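Local coordinates for phosphotriesterase family protein (Listeria monocytogenes serotype 4b str. H7858, PDB 3PNZ) that probably hydrolyses phosphorylated sugar lactones at a two-zinc site held in an amidohydrolase-fold barrel, at residues L288-I291 against A292-V296; G310-L313 against V314-F318. All coordinates share one frame; numbering follows the deposited sequence.

Two consecutive helices on the outside of the barrel show how a few turns can serve both solvent and core. Interaction 1 lies in the first turns of helix 289-305, where the hydrogen bonding widens from the alpha to the pi pattern; in interaction 2 the four bonds between 310-313 and 314-317 keep the i to i+4 alpha pattern. Lysines stand on the outer side of both, but in 288-296 they face a glutamate, one through a long salt bridge and both through water, whereas in 310-318 two lysines share one water and one is held by acids elsewhere. On their buried sides the contacts meet: Phe-318 packs on Ile-291, Trp-295 and Val-296, and Val-314 also touches Val-296.

Interaction 1. Residues L288-I291 against A292-V296; sequences LEYI and AKKWV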
loop_
_atom_site.group_PDB
_atom_site.type_symbol
_atom_site.label_atom_id
_atom_site.label_comp_id
_atom_site.label_asym_id
_atom_site.label_seq_id
_atom_site.Cartn_x
_atom_site.Cartn_y
_atom_site.Cartn_z
ATOM N N LEU A 288 5.754 12.333 7.192
ATOM C CA LEU A 288 4.831 11.403 7.833
ATOM C C LEU A 288 4.059 12.051 8.983
ATOM O O LEU A 288 3.094 11.486 9.483
ATOM C CB LEU A 288 5.564 10.133 8.299
ATOM C CG LEU A 288 6.210 9.283 7.195
ATOM C CD1 LEU A 288 6.949 8.064 7.766
ATOM C CD2 LEU A 288 5.185 8.836 6.145
ATOM N N GLU A 289 4.465 13.245 9.400
ATOM C CA GLU A 289 3.719 13.949 10.436
ATOM C C GLU A 289 2.423 14.523 9.884
ATOM O O GLU A 289 1.464 14.720 10.620
ATOM C CB GLU A 289 4.546 15.094 11.028
ATOM C CG GLU A 289 4.776 16.244 10.053
ATOM C CD GLU A 289 5.415 17.464 10.703
ATOM O OE1 GLU A 289 5.406 18.540 10.064
ATOM O OE2 GLU A 289 5.928 17.347 11.839
ATOM N N TYR A 290 2.401 14.802 8.584
ATOM C CA TYR A 290 1.333 15.629 8.024
ATOM C C TYR A 290 -0.079 15.148 8.324
ATOM O O TYR A 290 -0.906 15.914 8.812
ATOM C CB TYR A 290 1.492 15.828 6.518
ATOM C CG TYR A 290 0.415 16.739 5.974
ATOM C CD1 TYR A 290 0.512 18.117 6.112
ATOM C CD2 TYR A 290 -0.717 16.220 5.360
ATOM C CE1 TYR A 290 -0.483 18.959 5.627
ATOM C CE2 TYR A 290 -1.720 17.055 4.877
ATOM C CZ TYR A 290 -1.595 18.418 5.014
ATOM O OH TYR A 290 -2.590 19.247 4.544
ATOM N N ILE A 291 -0.372 13.887 8.014
ATOM C CA ILE A 291 -1.751 13.420 8.125
ATOM C C ILE A 291 -2.260 13.462 9.565
ATOM O O ILE A 291 -3.316 14.027 9.836
ATOM C CB ILE A 291 -1.943 12.025 7.494
ATOM C CG1 ILE A 291 -1.718 12.120 5.977
ATOM C CG2 ILE A 291 -3.337 11.482 7.785
ATOM C CD1 ILE A 291 -1.701 10.768 5.277
ATOM N N ALA A 292 -1.493 12.882 10.483
ATOM C CA ALA A 292 -1.857 12.889 11.899
ATOM C C ALA A 292 -1.920 14.311 12.474
ATOM O O ALA A 292 -2.831 14.646 13.230
ATOM C CB ALA A 292 -0.868 12.036 12.688
ATOM N N LYS A 293 -0.967 15.149 12.091
ATOM C CA LYS A 293 -0.811 16.467 12.710
ATOM C C LYS A 293 -1.757 17.526 12.151
ATOM O O LYS A 293 -2.328 18.317 12.903
ATOM C CB LYS A 293 0.638 16.934 12.572
ATOM C CG LYS A 293 0.989 18.172 13.376
ATOM C CD LYS A 293 2.459 18.514 13.194
ATOM C CE LYS A 293 2.890 19.651 14.105
ATOM N NZ LYS A 293 4.343 19.947 13.938
ATOM N N LYS A 294 -1.938 17.525 10.833
ATOM C CA LYS A 294 -2.664 18.598 10.162
ATOM C C LYS A 294 -3.949 18.158 9.452
ATOM O O LYS A 294 -4.977 18.847 9.525
ATOM C CB LYS A 294 -1.731 19.301 9.170
ATOM C CG LYS A 294 -0.495 19.916 9.823
ATOM C CD LYS A 294 0.407 20.575 8.784
ATOM C CE LYS A 294 1.658 21.172 9.420
ATOM N NZ LYS A 294 2.625 21.667 8.391
ATOM N N TRP A 295 -3.909 17.025 8.754
ATOM C CA TRP A 295 -5.093 16.601 8.007
ATOM C C TRP A 295 -6.234 16.176 8.921
ATOM O O TRP A 295 -7.390 16.532 8.699
ATOM C CB TRP A 295 -4.759 15.484 7.017
ATOM C CG TRP A 295 -5.892 15.146 6.077
ATOM C CD1 TRP A 295 -6.161 15.741 4.868
ATOM C CD2 TRP A 295 -6.888 14.126 6.251
ATOM N NE1 TRP A 295 -7.265 15.157 4.289
ATOM C CE2 TRP A 295 -7.728 14.162 5.114
ATOM C CE3 TRP A 295 -7.150 13.180 7.250
ATOM C CZ2 TRP A 295 -8.809 13.300 4.955
ATOM C CZ3 TRP A 295 -8.233 12.320 7.088
ATOM C CH2 TRP A 295 -9.044 12.382 5.948
ATOM N N VAL A 296 -5.905 15.412 9.955
ATOM C CA VAL A 296 -6.923 14.910 10.873
ATOM C C VAL A 296 -7.756 16.040 11.504
ATOM O O VAL A 296 -8.980 16.017 11.434
ATOM C CB VAL A 296 -6.306 13.962 11.931
ATOM C CG1 VAL A 296 -7.255 13.778 13.110
ATOM C CG2 VAL A 296 -5.971 12.624 11.289
HETATM O O HOH W 1 3.853 18.730 7.932
HETATM O O HOH W 2 5.456 16.929 14.401
#
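The opening turns of helix 289-305 pass from alpha to pi hydrogen bonding, and the pivot is the carbonyl of Tyr-290. Lys-293 N first bonds Glu-289 O at 2.9 Å, a regular alpha step. Tyr-290 O then accepts twice, from Lys-294 N at 2.8 Å and from Trp-295 N at 3.2 Å, the two donors arriving from opposite faces of the carbonyl plane. Val-296 N completes the wider step on Ile-291 O at 2.9 Å.

The Glu-289 and Lys-293 side chains run side by side. With chi1 at 69°, the glutamate CG sits between the backbone N and carbonyl carbon, and the extended chain brings Glu-289 OE2 to 3.7 Å from Lys-293 NZ, a long salt bridge also spanned by a water. Lys-280 is a stronger partner of that carboxylate; a second water links Glu-289 OE1 to Lys-294 NZ. The Lys-294 and Tyr-290 side chains cross at about a right angle, with Lys-294 CB making an off-centre CH-pi contact 4.2 Å from the Tyr-290 centroid. On the buried side Ile-291 CG2 meets Trp-295 CE3 at 4.2 Å. N-H(i+5) to C=O(i) bonds following N-H(i+4) ones mark a pi-type turn within an alpha helix.

Interaction 2. Residues G310-L313 against V314-F318; sequences GEKL and VKKFF
Backbone hydrogen bonds tie Gly-310 through Leu-313 to the residues four places on. Val-314 N donates to Gly-310 O at 3.0 Å, and Lys-315 N and Lys-316 N repeat the step on the carbonyls of Glu-311 and Lys-312. The fourth bond, from Phe-317 N to Leu-313 O, measures 2.8 Å with an N-H...O angle of 165°.

Leu-313 O has a second neighbour in the Phe-317 ring, for it lies 3.2 Å above one face of the ring, displaced toward the rim on the side of CG and CD1. The chi1 of -56° sets Phe-317 CG beside its own backbone N, and chi2 of -16° turns one face of the ring to this carbonyl oxygen.

Apolar packing continues along the same side. Leu-313 and Phe-317 lie side by side and point the same way, with Leu-313 CB 3.9 Å from Phe-317 CZ; Leu-313 CD2 approaches CZ less closely. This i to i+4 pair lies on the inner side of an outer helix of the TIM barrel characteristic of the amidohydrolase fold, in the layer between helices and strands. Phe-317 reaches strand 267-269 on the outer surface of the barrel wall, and both side chains touch Val-259 of helix 248-260, so the helix rests on the barrel wall and alongside helix 248-260.

Charge is handled on the outer side. Lys-312 and Lys-316 extend alongside each other, with Lys-312 CE 3.9 Å from Lys-316 CE. Their ammonium groups stand somewhat farther apart, Lys-312 NZ lying 4.4 Å from Lys-316 NZ. One water accepts from both, at 2.9 Å from Lys-316 NZ. Salt bridges from Lys-316 to Glu-264 and Asp-265 probably offset the repulsion between the two like charges.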
loop_
_atom_site.group_PDB
_atom_site.type_symbol
_atom_site.label_atom_id
_atom_site.label_comp_id
_atom_site.label_asym_id
_atom_site.label_seq_id
_atom_site.Cartn_x
_atom_site.Cartn_y
_atom_site.Cartn_z
ATOM N N GLY A 310 -17.118 13.650 12.746
ATOM C CA GLY A 310 -15.731 13.681 12.307
ATOM C C GLY A 310 -14.800 12.792 13.110
ATOM O O GLY A 310 -13.961 12.075 12.558
ATOM N N GLU A 311 -14.945 12.834 14.428
ATOM C CA GLU A 311 -14.080 12.052 15.298
ATOM C C GLU A 311 -14.295 10.555 15.093
ATOM O O GLU A 311 -13.338 9.780 15.055
ATOM C CB GLU A 311 -14.311 12.441 16.765
ATOM C CG GLU A 311 -13.953 13.894 17.078
ATOM C CD GLU A 311 -15.092 14.889 16.800
ATOM O OE1 GLU A 311 -16.051 14.555 16.058
ATOM O OE2 GLU A 311 -15.019 16.023 17.333
ATOM N N LYS A 312 -15.553 10.152 14.952
ATOM C CA LYS A 312 -15.877 8.747 14.730
ATOM C C LYS A 312 -15.300 8.268 13.398
ATOM O O LYS A 312 -14.770 7.159 13.301
ATOM C CB LYS A 312 -17.391 8.532 14.724
ATOM C CG LYS A 312 -17.802 7.079 14.534
ATOM C CD LYS A 312 -19.313 6.927 14.444
ATOM C CE LYS A 312 -19.712 5.459 14.344
ATOM N NZ LYS A 312 -21.193 5.269 14.248
ATOM N N LEU A 313 -15.411 9.109 12.376
ATOM C CA LEU A 313 -14.906 8.758 11.050
ATOM C C LEU A 313 -13.390 8.598 11.064
ATOM O O LEU A 313 -12.858 7.675 10.459
ATOM C CB LEU A 313 -15.332 9.809 10.017
ATOM C CG LEU A 313 -16.832 9.779 9.728
ATOM C CD1 LEU A 313 -17.225 10.954 8.843
ATOM C CD2 LEU A 313 -17.243 8.452 9.090
ATOM N N VAL A 314 -12.691 9.500 11.749
ATOM C CA VAL A 314 -11.243 9.381 11.862
ATOM C C VAL A 314 -10.859 8.076 12.553
ATOM O O VAL A 314 -9.911 7.399 12.150
ATOM C CB VAL A 314 -10.618 10.590 12.585
ATOM C CG1 VAL A 314 -9.196 10.262 13.042
ATOM C CG2 VAL A 314 -10.641 11.816 11.660
ATOM N N LYS A 315 -11.607 7.705 13.588
ATOM C CA LYS A 315 -11.343 6.439 14.258
ATOM C C LYS A 315 -11.527 5.258 13.299
ATOM O O LYS A 315 -10.741 4.315 13.318
ATOM C CB LYS A 315 -12.236 6.277 15.488
ATOM C CG LYS A 315 -11.884 5.066 16.332
ATOM C CD LYS A 315 -12.985 4.750 17.330
ATOM C CE LYS A 315 -12.859 3.315 17.836
ATOM N NZ LYS A 315 -11.482 3.040 18.336
ATOM N N LYS A 316 -12.556 5.317 12.456
ATOM C CA LYS A 316 -12.746 4.276 11.453
ATOM C C LYS A 316 -11.626 4.263 10.416
ATOM O O LYS A 316 -11.048 3.209 10.160
ATOM C CB LYS A 316 -14.118 4.388 10.784
ATOM C CG LYS A 316 -15.250 4.120 11.764
ATOM C CD LYS A 316 -16.579 3.942 11.090
ATOM C CE LYS A 316 -17.552 3.232 12.040
ATOM N NZ LYS A 316 -18.827 2.939 11.361
ATOM N N PHE A 317 -11.298 5.421 9.836
ATOM C CA PHE A 317 -10.324 5.435 8.745
ATOM C C PHE A 317 -8.939 4.946 9.179
ATOM O O PHE A 317 -8.244 4.285 8.405
ATOM C CB PHE A 317 -10.181 6.830 8.105
ATOM C CG PHE A 317 -11.471 7.407 7.589
ATOM C CD1 PHE A 317 -12.584 6.602 7.391
ATOM C CD2 PHE A 317 -11.569 8.761 7.310
ATOM C CE1 PHE A 317 -13.770 7.139 6.923
ATOM C CE2 PHE A 317 -12.753 9.303 6.832
ATOM C CZ PHE A 317 -13.851 8.496 6.644
ATOM N N PHE A 318 -8.527 5.286 10.400
ATOM C CA PHE A 318 -7.159 4.996 10.829
ATOM C C PHE A 318 -7.036 3.872 11.845
ATOM O O PHE A 318 -5.926 3.412 12.109
ATOM C CB PHE A 318 -6.484 6.252 11.388
ATOM C CG PHE A 318 -6.361 7.364 10.387
ATOM C CD1 PHE A 318 -5.318 7.369 9.470
ATOM C CD2 PHE A 318 -7.287 8.391 10.356
ATOM C CE1 PHE A 318 -5.192 8.392 8.538
ATOM C CE2 PHE A 318 -7.171 9.411 9.423
ATOM C CZ PHE A 318 -6.123 9.405 8.516
HETATM O O HOH W 3 -20.718 2.396 13.520
#